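Local atomic coordinates of START domain-containing protein 10 (Homo sapiens, PDB entry 6SER), a protein that transfers phosphatidylcholine and phosphatidylethanolamine between membranes, preferring lipids with a palmitoyl or stearoyl chain at sn-1 and an unsaturated 18-carbon chain at sn-2. Residues G115-R120 with R128-L133; I145-V150 with A164-T169; L65-C70 with L186-P191; D104-T109 with P245-S250. All coordinates share one frame; numbering follows the deposited sequence.

Contact 1 of 4, residues G115-R120 with R128-L133; sequences GYYSWR and RDVITL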
loop_
_atom_site.group_PDB
_atom_site.type_symbol
_atom_site.label_atom_id
_atom_site.label_comp_id
_atom_site.label_asym_id
_atom_site.label_seq_id
_atom_site.Cartn_x
_atom_site.Cartn_y
_atom_site.Cartn_z
ATOM N N GLY A 115 11.401 -0.020 -0.873
ATOM C CA GLY A 115 11.089 -0.591 -2.165
ATOM C C GLY A 115 10.648 0.447 -3.173
ATOM O O GLY A 115 10.457 1.634 -2.863
ATOM N N TYR A 116 10.474 -0.038 -4.407
ATOM C CA TYR A 116 10.253 0.777 -5.585
ATOM C C TYR A 116 9.035 0.256 -6.321
ATOM O O TYR A 116 8.829 -0.955 -6.411
ATOM C CB TYR A 116 11.464 0.735 -6.525
ATOM C CG TYR A 116 11.260 1.545 -7.775
ATOM C CD1 TYR A 116 11.503 2.920 -7.780
ATOM C CD2 TYR A 116 10.826 0.951 -8.945
ATOM C CE1 TYR A 116 11.318 3.677 -8.909
ATOM C CE2 TYR A 116 10.651 1.699 -10.078
ATOM C CZ TYR A 116 10.888 3.067 -10.054
ATOM O OH TYR A 116 10.699 3.827 -11.181
ATOM N N TYR A 117 8.240 1.177 -6.869
ATOM C CA TYR A 117 7.040 0.798 -7.616
ATOM C C TYR A 117 6.736 1.844 -8.684
ATOM O O TYR A 117 6.592 3.028 -8.358
ATOM C CB TYR A 117 5.858 0.639 -6.661
ATOM C CG TYR A 117 4.540 0.315 -7.338
ATOM C CD1 TYR A 117 4.141 -1.005 -7.527
ATOM C CD2 TYR A 117 3.679 1.330 -7.761
ATOM C CE1 TYR A 117 2.928 -1.311 -8.125
ATOM C CE2 TYR A 117 2.464 1.030 -8.366
ATOM C CZ TYR A 117 2.098 -0.295 -8.547
ATOM O OH TYR A 117 0.900 -0.605 -9.154
ATOM N N SER A 118 6.598 1.400 -9.937
ATOM C CA SER A 118 6.258 2.218 -11.098
ATOM C C SER A 118 4.929 1.772 -11.686
ATOM O O SER A 118 4.638 0.574 -11.737
ATOM C CB SER A 118 7.287 2.083 -12.224
ATOM O OG SER A 118 8.585 2.394 -11.807
ATOM N N TRP A 119 4.154 2.725 -12.205
ATOM C CA TRP A 119 2.916 2.345 -12.870
ATOM C C TRP A 119 2.593 3.320 -13.994
ATOM O O TRP A 119 3.067 4.460 -14.008
ATOM C CB TRP A 119 1.753 2.227 -11.872
ATOM C CG TRP A 119 1.179 3.493 -11.294
ATOM C CD1 TRP A 119 0.011 4.087 -11.664
ATOM C CD2 TRP A 119 1.702 4.287 -10.208
ATOM N NE1 TRP A 119 -0.218 5.207 -10.900
ATOM C CE2 TRP A 119 0.798 5.350 -9.996
ATOM C CE3 TRP A 119 2.841 4.205 -9.402
ATOM C CZ2 TRP A 119 0.996 6.319 -9.013
ATOM C CZ3 TRP A 119 3.035 5.171 -8.423
ATOM C CH2 TRP A 119 2.119 6.216 -8.240
ATOM N N ARG A 120 1.802 2.850 -14.949
ATOM C CA ARG A 120 1.516 3.668 -16.113
ATOM C C ARG A 120 0.207 4.427 -15.925
ATOM O O ARG A 120 -0.670 4.027 -15.156
ATOM C CB ARG A 120 1.480 2.814 -17.383
ATOM C CG ARG A 120 0.621 1.583 -17.279
ATOM C CD ARG A 120 0.695 0.761 -18.561
ATOM N NE ARG A 120 1.926 -0.014 -18.635
ATOM C CZ ARG A 120 2.054 -1.253 -18.171
ATOM N NH1 ARG A 120 1.018 -1.861 -17.602
ATOM N NH2 ARG A 120 3.218 -1.880 -18.274
ATOM N N ARG A 128 4.230 7.081 -13.366
ATOM C CA ARG A 128 4.581 7.501 -12.003
ATOM C C ARG A 128 5.407 6.447 -11.288
ATOM O O ARG A 128 5.316 5.360 -11.618
ATOM C CB ARG A 128 3.303 7.755 -11.232
ATOM C CG ARG A 128 2.926 9.216 -11.199
ATOM C CD ARG A 128 1.701 9.553 -11.963
ATOM N NE ARG A 128 1.525 10.947 -11.748
ATOM C CZ ARG A 128 1.215 11.809 -12.662
ATOM N NH1 ARG A 128 0.967 11.428 -13.877
ATOM N NH2 ARG A 128 1.145 13.048 -12.336
ATOM N N ASP A 129 6.164 6.854 -10.305
ATOM C CA ASP A 129 6.974 5.964 -9.465
ATOM C C ASP A 129 7.005 6.474 -8.035
ATOM O O ASP A 129 6.864 7.599 -7.835
ATOM C CB ASP A 129 8.341 5.659 -10.070
ATOM C CG ASP A 129 9.342 6.777 -10.162
ATOM O OD1 ASP A 129 9.001 7.894 -9.945
ATOM O OD2 ASP A 129 10.407 6.487 -10.479
ATOM N N VAL A 130 7.226 5.574 -7.125
ATOM C CA VAL A 130 7.333 5.847 -5.687
ATOM C C VAL A 130 8.460 5.046 -5.076
ATOM O O VAL A 130 8.731 3.991 -5.498
ATOM C CB VAL A 130 6.035 5.542 -4.935
ATOM C CG1 VAL A 130 4.994 6.577 -5.177
ATOM C CG2 VAL A 130 5.491 4.174 -5.212
ATOM N N ILE A 131 9.095 5.658 -4.109
ATOM C CA ILE A 131 10.037 4.990 -3.224
ATOM C C ILE A 131 9.415 5.053 -1.843
ATOM O O ILE A 131 9.136 6.151 -1.348
ATOM C CB ILE A 131 11.407 5.689 -3.224
ATOM C CG1 ILE A 131 11.962 5.837 -4.643
ATOM C CG2 ILE A 131 12.383 4.974 -2.313
ATOM C CD1 ILE A 131 12.559 4.599 -5.161
ATOM N N THR A 132 9.193 3.900 -1.212
ATOM C CA THR A 132 8.470 3.857 0.053
ATOM C C THR A 132 9.215 3.029 1.091
ATOM O O THR A 132 9.905 2.062 0.759
ATOM C CB THR A 132 7.053 3.276 -0.122
ATOM O OG1 THR A 132 7.141 1.996 -0.755
ATOM C CG2 THR A 132 6.186 4.194 -0.974
ATOM N N LEU A 133 9.069 3.423 2.353
ATOM C CA LEU A 133 9.444 2.579 3.475
ATOM C C LEU A 133 8.209 1.791 3.891
ATOM O O LEU A 133 7.174 2.377 4.215
ATOM C CB LEU A 133 9.989 3.413 4.633
ATOM C CG LEU A 133 10.603 2.696 5.845
ATOM C CD1 LEU A 133 11.401 3.692 6.648
ATOM C CD2 LEU A 133 9.553 2.059 6.753
#

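Contact 2 of 4, residues I145-V150 with A164-T169; sequences IMNYSV and AVSIQT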
loop_
_atom_site.group_PDB
_atom_site.type_symbol
_atom_site.label_atom_id
_atom_site.label_comp_id
_atom_site.label_asym_id
_atom_site.label_seq_id
_atom_site.Cartn_x
_atom_site.Cartn_y
_atom_site.Cartn_z
ATOM N N ILE A 145 0.090 -3.935 7.117
ATOM C CA ILE A 145 1.219 -3.517 6.299
ATOM C C ILE A 145 1.012 -2.048 5.982
ATOM O O ILE A 145 -0.017 -1.690 5.401
ATOM C CB ILE A 145 1.327 -4.318 4.995
ATOM C CG1 ILE A 145 1.076 -5.798 5.240
ATOM C CG2 ILE A 145 2.700 -4.139 4.390
ATOM C CD1 ILE A 145 1.161 -6.617 3.983
ATOM N N MET A 146 1.980 -1.203 6.352
ATOM C CA MET A 146 1.950 0.227 6.060
ATOM C C MET A 146 3.176 0.642 5.259
ATOM O O MET A 146 4.215 -0.026 5.276
ATOM C CB MET A 146 1.934 1.083 7.327
ATOM C CG MET A 146 1.310 0.429 8.495
ATOM S SD MET A 146 1.306 1.541 9.885
ATOM C CE MET A 146 2.994 1.425 10.410
ATOM N N ASN A 147 3.052 1.785 4.585
ATOM C CA ASN A 147 4.186 2.380 3.893
ATOM C C ASN A 147 3.969 3.883 3.785
ATOM O O ASN A 147 2.852 4.376 3.947
ATOM C CB ASN A 147 4.415 1.722 2.523
ATOM C CG ASN A 147 3.499 2.255 1.435
ATOM O OD1 ASN A 147 3.482 3.453 1.157
ATOM N ND2 ASN A 147 2.785 1.357 0.764
ATOM N N TYR A 148 5.061 4.603 3.525
ATOM C CA TYR A 148 5.038 6.027 3.207
ATOM C C TYR A 148 6.308 6.339 2.424
ATOM O O TYR A 148 7.301 5.613 2.527
ATOM C CB TYR A 148 4.936 6.897 4.469
ATOM C CG TYR A 148 6.145 6.820 5.379
ATOM C CD1 TYR A 148 7.182 7.735 5.254
ATOM C CD2 TYR A 148 6.259 5.825 6.347
ATOM C CE1 TYR A 148 8.293 7.679 6.067
ATOM C CE2 TYR A 148 7.372 5.757 7.170
ATOM C CZ TYR A 148 8.389 6.690 7.021
ATOM O OH TYR A 148 9.516 6.656 7.816
ATOM N N SER A 149 6.267 7.410 1.632
ATOM C CA SER A 149 7.351 7.676 0.697
ATOM C C SER A 149 8.603 8.137 1.428
ATOM O O SER A 149 8.548 8.708 2.522
ATOM C CB SER A 149 6.951 8.730 -0.339
ATOM O OG SER A 149 6.229 8.152 -1.407
ATOM N N VAL A 150 9.745 7.891 0.801
ATOM C CA VAL A 150 11.037 8.204 1.386
ATOM C C VAL A 150 11.995 8.493 0.236
ATOM O O VAL A 150 11.696 8.216 -0.927
ATOM C CB VAL A 150 11.528 7.041 2.281
ATOM C CG1 VAL A 150 12.226 5.968 1.446
ATOM C CG2 VAL A 150 12.413 7.548 3.375
ATOM N N ALA A 164 5.767 10.391 -7.488
ATOM C CA ALA A 164 4.633 10.595 -6.594
ATOM C C ALA A 164 5.081 10.435 -5.154
ATOM O O ALA A 164 6.165 10.044 -4.893
ATOM C CB ALA A 164 3.561 9.638 -6.943
ATOM N N VAL A 165 4.204 10.818 -4.278
ATOM C CA VAL A 165 4.469 10.768 -2.837
ATOM C C VAL A 165 3.339 10.034 -2.145
ATOM O O VAL A 165 2.242 10.425 -2.205
ATOM C CB VAL A 165 4.632 12.154 -2.216
ATOM C CG1 VAL A 165 4.851 12.063 -0.736
ATOM C CG2 VAL A 165 5.662 13.003 -2.880
ATOM N N SER A 166 3.689 8.968 -1.498
ATOM C CA SER A 166 2.752 8.232 -0.659
ATOM C C SER A 166 2.829 8.823 0.746
ATOM O O SER A 166 3.772 8.544 1.491
ATOM C CB SER A 166 3.081 6.738 -0.680
ATOM O OG SER A 166 2.479 6.075 0.429
ATOM N N ILE A 167 1.844 9.631 1.101
ATOM C CA ILE A 167 1.809 10.278 2.437
ATOM C C ILE A 167 1.605 9.185 3.477
ATOM O O ILE A 167 2.278 9.198 4.424
ATOM C CB ILE A 167 0.795 11.428 2.564
ATOM C CG1 ILE A 167 1.099 12.555 1.598
ATOM C CG2 ILE A 167 0.739 11.961 3.953
ATOM C CD1 ILE A 167 0.350 12.487 0.362
ATOM N N GLN A 168 0.714 8.265 3.204
ATOM C CA GLN A 168 0.447 7.102 4.045
ATOM C C GLN A 168 -0.412 6.152 3.241
ATOM O O GLN A 168 -1.302 6.586 2.654
ATOM C CB GLN A 168 -0.282 7.501 5.306
ATOM C CG GLN A 168 -0.958 6.349 5.965
ATOM C CD GLN A 168 -1.875 6.780 7.075
ATOM O OE1 GLN A 168 -2.776 7.571 6.912
ATOM N NE2 GLN A 168 -1.590 6.268 8.240
ATOM N N THR A 169 -0.011 4.913 3.108
ATOM C CA THR A 169 -0.799 3.865 2.447
ATOM C C THR A 169 -0.635 2.580 3.252
ATOM O O THR A 169 0.332 2.409 3.802
ATOM C CB THR A 169 -0.799 3.882 0.920
ATOM O OG1 THR A 169 -0.436 2.594 0.512
ATOM C CG2 THR A 169 0.150 4.790 0.222
HETATM O O HOH W 1 7.887 8.425 -3.499
#

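Contact 3 of 4, residues L65-C70 with L186-P191; sequences LHKIKC and LAQVDP. With PEG (di(hydroxyethyl)ether), chain E.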
loop_
_atom_site.group_PDB
_atom_site.type_symbol
_atom_site.label_atom_id
_atom_site.label_comp_id
_atom_site.label_asym_id
_atom_site.label_seq_id
_atom_site.Cartn_x
_atom_site.Cartn_y
_atom_site.Cartn_z
ATOM N N LEU A 65 -5.817 17.162 -0.884
ATOM C CA LEU A 65 -5.823 15.741 -1.187
ATOM C C LEU A 65 -6.497 14.988 -0.048
ATOM O O LEU A 65 -6.084 15.101 1.111
ATOM C CB LEU A 65 -4.398 15.252 -1.393
ATOM C CG LEU A 65 -4.254 14.015 -2.263
ATOM C CD1 LEU A 65 -4.715 14.291 -3.690
ATOM C CD2 LEU A 65 -2.806 13.617 -2.225
ATOM N N HIS A 66 -7.533 14.228 -0.373
ATOM C CA HIS A 66 -8.306 13.531 0.642
ATOM C C HIS A 66 -7.760 12.130 0.880
ATOM O O HIS A 66 -7.322 11.450 -0.053
ATOM C CB HIS A 66 -9.779 13.455 0.234
ATOM C CG HIS A 66 -10.439 14.794 0.136
ATOM N ND1 HIS A 66 -9.981 15.898 0.824
ATOM C CD2 HIS A 66 -11.514 15.210 -0.576
ATOM C CE1 HIS A 66 -10.750 16.937 0.546
ATOM N NE2 HIS A 66 -11.685 16.547 -0.302
ATOM N N LYS A 67 -7.769 11.717 2.143
ATOM C CA LYS A 67 -7.531 10.324 2.479
ATOM C C LYS A 67 -8.727 9.480 2.054
ATOM O O LYS A 67 -9.879 9.886 2.212
ATOM C CB LYS A 67 -7.280 10.174 3.976
ATOM C CG LYS A 67 -6.232 11.136 4.516
ATOM C CD LYS A 67 -5.949 10.898 6.002
ATOM C CE LYS A 67 -5.099 9.650 6.204
ATOM N NZ LYS A 67 -3.758 9.957 6.788
ATOM N N ILE A 68 -8.440 8.304 1.499
ATOM C CA ILE A 68 -9.444 7.383 0.975
ATOM C C ILE A 68 -9.363 6.094 1.779
ATOM O O ILE A 68 -8.272 5.665 2.169
ATOM C CB ILE A 68 -9.220 7.106 -0.530
ATOM C CG1 ILE A 68 -9.150 8.420 -1.312
ATOM C CG2 ILE A 68 -10.301 6.195 -1.103
ATOM C CD1 ILE A 68 -10.327 9.361 -1.071
ATOM N N LYS A 69 -10.514 5.481 2.030
ATOM C CA LYS A 69 -10.597 4.224 2.762
ATOM C C LYS A 69 -11.508 3.280 1.995
ATOM O O LYS A 69 -12.601 3.673 1.576
ATOM C CB LYS A 69 -11.126 4.435 4.183
ATOM C CG LYS A 69 -11.254 3.145 4.972
ATOM C CD LYS A 69 -12.141 3.297 6.198
ATOM C CE LYS A 69 -11.579 4.300 7.178
ATOM N NZ LYS A 69 -12.364 4.265 8.436
ATOM N N CYS A 70 -11.064 2.046 1.788
ATOM C CA CYS A 70 -11.872 1.070 1.064
ATOM C C CYS A 70 -11.834 -0.264 1.796
ATOM O O CYS A 70 -10.755 -0.810 2.049
ATOM C CB CYS A 70 -11.400 0.919 -0.387
ATOM S SG CYS A 70 -12.578 -0.002 -1.430
ATOM N N LEU A 186 -6.316 1.845 3.240
ATOM C CA LEU A 186 -6.328 3.264 3.576
ATOM C C LEU A 186 -5.135 3.920 2.897
ATOM O O LEU A 186 -3.996 3.480 3.090
ATOM C CB LEU A 186 -6.284 3.464 5.094
ATOM C CG LEU A 186 -6.008 4.855 5.672
ATOM C CD1 LEU A 186 -6.990 5.872 5.146
ATOM C CD2 LEU A 186 -6.067 4.797 7.186
ATOM N N ALA A 187 -5.387 4.958 2.098
ATOM C CA ALA A 187 -4.297 5.598 1.370
ATOM C C ALA A 187 -4.517 7.097 1.231
ATOM O O ALA A 187 -5.649 7.582 1.163
ATOM C CB ALA A 187 -4.117 5.026 -0.032
ATOM N N GLN A 188 -3.399 7.810 1.151
ATOM C CA GLN A 188 -3.353 9.215 0.775
ATOM C C GLN A 188 -2.091 9.387 -0.068
ATOM O O GLN A 188 -0.982 9.409 0.471
ATOM C CB GLN A 188 -3.346 10.114 2.003
ATOM C CG GLN A 188 -3.394 11.599 1.676
ATOM C CD GLN A 188 -3.359 12.455 2.920
ATOM O OE1 GLN A 188 -2.754 12.080 3.931
ATOM N NE2 GLN A 188 -4.025 13.608 2.866
ATOM N N VAL A 189 -2.295 9.463 -1.356
ATOM C CA VAL A 189 -1.250 9.581 -2.303
ATOM C C VAL A 189 -1.344 10.782 -3.210
ATOM O O VAL A 189 -2.308 10.962 -3.873
ATOM C CB VAL A 189 -1.237 8.336 -3.186
ATOM C CG1 VAL A 189 -0.185 8.442 -4.244
ATOM C CG2 VAL A 189 -1.013 7.111 -2.367
ATOM N N ASP A 190 -0.281 11.557 -3.261
ATOM C CA ASP A 190 -0.176 12.712 -4.105
ATOM C C ASP A 190 0.583 12.327 -5.347
ATOM O O ASP A 190 1.710 12.034 -5.298
ATOM C CB ASP A 190 0.554 13.809 -3.360
ATOM C CG ASP A 190 0.477 15.137 -4.039
ATOM O OD1 ASP A 190 0.771 16.132 -3.422
ATOM O OD2 ASP A 190 0.160 15.188 -5.193
ATOM N N PRO A 191 -0.091 12.298 -6.519
ATOM C CA PRO A 191 0.550 11.946 -7.789
ATOM C C PRO A 191 1.335 13.137 -8.360
ATOM O O PRO A 191 1.961 12.980 -9.394
ATOM C CB PRO A 191 -0.623 11.620 -8.729
ATOM C CG PRO A 191 -1.861 11.654 -7.851
ATOM C CD PRO A 191 -1.515 12.566 -6.693
HETATM C C1 PEG E . -5.138 9.885 -2.563
HETATM O O1 PEG E . -6.167 10.832 -2.421
HETATM C C2 PEG E . -5.717 8.467 -2.589
HETATM O O2 PEG E . -4.694 7.516 -2.718
HETATM C C3 PEG E . -5.013 6.379 -3.481
HETATM C C4 PEG E . -4.772 6.645 -4.968
HETATM O O4 PEG E . -3.936 5.654 -5.509
#

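Contact 4 of 4, residues D104-T109 with P245-S250; sequences DIARLT and PSLALS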
loop_
_atom_site.group_PDB
_atom_site.type_symbol
_atom_site.label_atom_id
_atom_site.label_comp_id
_atom_site.label_asym_id
_atom_site.label_seq_id
_atom_site.Cartn_x
_atom_site.Cartn_y
_atom_site.Cartn_z
ATOM N N ASP A 104 11.949 -4.678 -4.160
ATOM C CA ASP A 104 12.515 -4.128 -2.938
ATOM C C ASP A 104 13.951 -3.705 -3.190
ATOM O O ASP A 104 14.644 -4.266 -4.043
ATOM C CB ASP A 104 12.465 -5.145 -1.798
ATOM C CG ASP A 104 11.075 -5.280 -1.201
ATOM O OD1 ASP A 104 10.263 -4.342 -1.366
ATOM O OD2 ASP A 104 10.801 -6.319 -0.564
ATOM N N ILE A 105 14.390 -2.704 -2.438
ATOM C CA ILE A 105 15.715 -2.118 -2.593
ATOM C C ILE A 105 16.655 -2.573 -1.490
ATOM O O ILE A 105 17.795 -2.963 -1.746
ATOM C CB ILE A 105 15.609 -0.579 -2.628
ATOM C CG1 ILE A 105 14.844 -0.128 -3.881
ATOM C CG2 ILE A 105 17.003 0.067 -2.513
ATOM C CD1 ILE A 105 14.519 1.351 -3.907
ATOM N N ALA A 106 16.187 -2.518 -0.251
ATOM C CA ALA A 106 17.029 -2.850 0.881
ATOM C C ALA A 106 16.139 -3.096 2.083
ATOM O O ALA A 106 14.971 -2.703 2.112
ATOM C CB ALA A 106 18.046 -1.738 1.174
ATOM N N ARG A 107 16.719 -3.737 3.077
ATOM C CA ARG A 107 16.035 -4.054 4.313
ATOM C C ARG A 107 16.540 -3.130 5.416
ATOM O O ARG A 107 17.725 -2.778 5.457
ATOM C CB ARG A 107 16.258 -5.531 4.662
ATOM C CG ARG A 107 16.131 -5.850 6.130
ATOM C CD ARG A 107 15.657 -7.281 6.353
ATOM N NE ARG A 107 16.391 -8.268 5.559
ATOM C CZ ARG A 107 17.588 -8.751 5.880
ATOM N NH1 ARG A 107 18.206 -8.327 6.975
ATOM N NH2 ARG A 107 18.171 -9.654 5.101
ATOM N N LEU A 108 15.630 -2.701 6.283
ATOM C CA LEU A 108 16.001 -1.913 7.456
ATOM C C LEU A 108 16.045 -2.770 8.711
ATOM O O LEU A 108 17.078 -2.854 9.379
ATOM C CB LEU A 108 15.011 -0.761 7.664
ATOM C CG LEU A 108 15.036 0.376 6.659
ATOM C CD1 LEU A 108 13.703 1.061 6.759
ATOM C CD2 LEU A 108 16.177 1.363 6.958
ATOM N N THR A 109 14.913 -3.352 9.075
ATOM C CA THR A 109 14.762 -4.261 10.195
ATOM C C THR A 109 14.177 -5.566 9.671
ATOM O O THR A 109 13.924 -5.725 8.475
ATOM C CB THR A 109 13.850 -3.678 11.278
ATOM O OG1 THR A 109 12.491 -3.718 10.820
ATOM C CG2 THR A 109 14.229 -2.226 11.597
ATOM N N PRO A 245 20.115 -6.527 0.619
ATOM C CA PRO A 245 21.103 -5.842 1.451
ATOM C C PRO A 245 20.407 -5.019 2.526
ATOM O O PRO A 245 19.203 -4.763 2.473
ATOM C CB PRO A 245 21.839 -4.945 0.453
ATOM C CG PRO A 245 20.763 -4.582 -0.539
ATOM C CD PRO A 245 19.926 -5.845 -0.677
ATOM N N SER A 246 21.190 -4.593 3.510
ATOM C CA SER A 246 20.676 -3.824 4.632
ATOM C C SER A 246 21.063 -2.356 4.504
ATOM O O SER A 246 22.045 -2.008 3.848
ATOM C CB SER A 246 21.193 -4.385 5.956
ATOM O OG SER A 246 20.665 -5.686 6.198
ATOM N N LEU A 247 20.276 -1.501 5.152
ATOM C CA LEU A 247 20.428 -0.052 5.119
ATOM C C LEU A 247 20.359 0.512 6.530
ATOM O O LEU A 247 19.587 0.029 7.370
ATOM C CB LEU A 247 19.307 0.618 4.309
ATOM C CG LEU A 247 19.417 1.030 2.848
ATOM C CD1 LEU A 247 18.241 1.941 2.512
ATOM C CD2 LEU A 247 20.742 1.710 2.563
ATOM N N ALA A 248 21.127 1.573 6.773
ATOM C CA ALA A 248 20.937 2.384 7.968
ATOM C C ALA A 248 19.833 3.398 7.717
ATOM O O ALA A 248 19.686 3.913 6.605
ATOM C CB ALA A 248 22.219 3.113 8.373
ATOM N N LEU A 249 19.065 3.682 8.769
ATOM C CA LEU A 249 17.974 4.641 8.674
ATOM C C LEU A 249 18.465 6.011 8.219
ATOM O O LEU A 249 17.753 6.716 7.497
ATOM C CB LEU A 249 17.272 4.732 10.029
ATOM C CG LEU A 249 15.892 5.375 10.095
ATOM C CD1 LEU A 249 14.906 4.612 9.226
ATOM C CD2 LEU A 249 15.428 5.420 11.540
ATOM N N SER A 250 19.685 6.397 8.602
ATOM C CA SER A 250 20.174 7.728 8.264
ATOM C C SER A 250 20.634 7.847 6.816
ATOM O O SER A 250 20.922 8.962 6.369
ATOM C CB SER A 250 21.316 8.129 9.197
ATOM O OG SER A 250 22.424 7.268 9.020
#

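Contact 1 of 4, residues G115-R120 with R128-L133
Gly115, Tyr117 and Trp119 form antiparallel hydrogen-bonded pairs with Thr132, Val130 and Arg128, and the two strand axes come within 4.7 Å at 167°. Between these rungs, Tyr116 opposes Ile131 and Ser118 opposes Asp129 in non-hydrogen-bonded pairs, where alpha hydrogens point at carbonyl oxygens, as from Asp129 CA to Tyr117 O (3.2 Å). On the face of Tyr116 and Asp129, the phenol OH donates to the anti lone pair of the carboxylate, with Tyr116 OH 2.8 Å from Asp129 OD2 and the ring and carboxylate planes 90° apart. The same oxygen also forms a salt bridge with Arg163, so this buried charge has two partners. Ile131 CD1 abuts the edge of the Tyr116 ring at CD1. The pairing is a beta hairpin of strands 112-119 and 127-139, part of the curved, largely antiparallel sheet of the START fold. On its other face, Trp119 CG sits between its backbone N and carbonyl carbon (chi1 73°), and the indole reaches toward the neighbouring strand: Arg128 CB lies over the six-membered ring, 3.5 Å from its centroid, while Val130 CG1 meets the ring edge near CZ3. Beyond CB, the Arg128 chain leads away, and NH2 bonds to Pro191 O.

Contact 2 of 4, residues I145-V150 with A164-T169
Asn147 and Thr169 make the one regular bridge between these segments, an antiparallel hydrogen-bonded pair in which Asn147 N donates to Thr169 O (2.9 Å) and Thr169 N returns a bond to Asn147 O. Another backbone bond, from Ser149 N to Ser166 O (2.7 Å), lies on the N-terminal side of the corner at 167-168. The contact joins the two strands of the hairpin 142-151 and 161-175; at the corner Ile167 and Gln168 both face Gln188, a classic beta bulge in the pairing of strand 161-175 with strand 181-190.

A side-chain hydroxyl takes over where the backbone pairing lapses. Ser149 OG, anti to its own carbonyl carbon (chi1 -83°), accepts a nearly straight bond from Ser166 N at 2.7 Å, with an N-H...O angle of 169°. A water links Ser149 OG, 2.7 Å from it, to Ala164 O. The Asn147 amide is turned toward the opposite segment, and its ND2 bonds to a bound triethylene glycol, probably from the crystallisation liquor.

Packing contacts are few: Ser149 CB meets Val165 CG1 at 4.0 Å, an apolar touch, and Tyr148 CB lies against the Ile167 carbonyl oxygen. The Tyr148 hydroxyl leads away to Gln23 O.

A serine oxygen thus stands in for a strand carbonyl as the acceptor for the buried Ser166 N, the water probably helping, where regular strand pairing gives way.

Contact 3 of 4, residues L65-C70 with L186-P191
Ile68 and Ala187 face each other as an antiparallel hydrogen-bonded pair, joining strand 68-74 to strand 181-190 in the curved sheet of the START domain, whose long helix 197-227 packs against Ile68 through Ser204. The strand axes lie 150° apart, and the next pair, Lys69 with Leu186, is non-hydrogen-bonded.

Two backbone bonds hold the bridge. Ile68 N donates to Ala187 O (2.9 Å) along an almost straight N-H...O line of 175°, and Ala187 N donates in return to Ile68 O. Before Ile68 the chain is no longer strand, and a side chain, not the backbone, makes the next bond: Gln188, extended with CG anti to its backbone N (chi1 -176°), brings NE2 to 3.1 Å from Leu65 O. The acceptor lies close to the amide plane of Gln188, whereas the donor stands above the carbonyl plane of Leu65.

Among the packing contacts, Lys67 CG lies 3.5 Å from Gln188 CD, the two side chains crossing at a slant. Lys67 NZ goes on to a salt bridge with Glu36 and a hydrogen bond with Gln168. Leu186 CD1 meets the carbonyl oxygen of Ile68, and Leu65 CD2 lies beside Asp190 CB at 3.6 Å; the Asp190 carboxylate pairs with Lys197.

A diethylene glycol molecule, probably from the crystallisation liquor, lies beside Ile68 and Ala187. Its ether oxygen O2 receives a weak bond from Val189 N, and its O1 hydroxyl donates to His66 O at 2.7 Å.

Contact 4 of 4, residues D104-T109 with P245-S250
Ala106 CB rests against Leu247 CG at 3.5 Å, the tightest apolar touch between the end of strand 99-109 and the loop at 245-250. The leucine points toward the strand with chi1 at -97°, a value off the staggered positions, which carries CG to the alanine methyl. Leu247 CD1 lies 3.9 Å from the same Ala106 CB. Leu108 behaves differently: its CB bond turns away from the loop, yet CG, anti to the carbonyl carbon (chi1 -70°), starts a branch whose CD2 returns to Leu247 O at 3.7 Å and to Leu249 CD1 at 4.2 Å. Arg107 NE forms a weak hydrogen bond with Ser242. The proline ring touches the strand backbone, with Pro245 CG 3.6 Å from Ile105 O. Backbone bonds frame these side chains: Arg107 N donates to Pro245 O (2.8 Å) and Arg107 O accepts from Leu247 N (2.9 Å), a single bridge centred on Arg107 and Ser246. Classic bulges at Ile105-Ala106 and Leu108-Thr109 interrupt the strand's pairing with strand 112-119. The contact lies at the surface, where the loop running from helix 197-227 to the short strand 253-254 borders strand 99-109, while Ile105 and Leu108 also pack on strand 127-139.

From the N terminus, residues 65-70 come first and wait until 186-191 to close contact 3, a loop that holds contacts 1 and 2 whole. Next, 104-109 opens contact 4, which closes only at 245-250; contacts 3 and 4 therefore cross. Within both loops, contact 1 closes its short hairpin before contact 2 opens, and the two are joined where strand 127-139 pairs with strand 142-151. Contact 2 leads on through strand 161-175 to contact 3. Contact 4 packs on contact 1; contacts 3 and 4 lie on opposite sides of the chain's centre, about 26 Å apart between centres. All four reach one curled sheet, to whose strand 99-109 contact 4 ties the C-terminal loop.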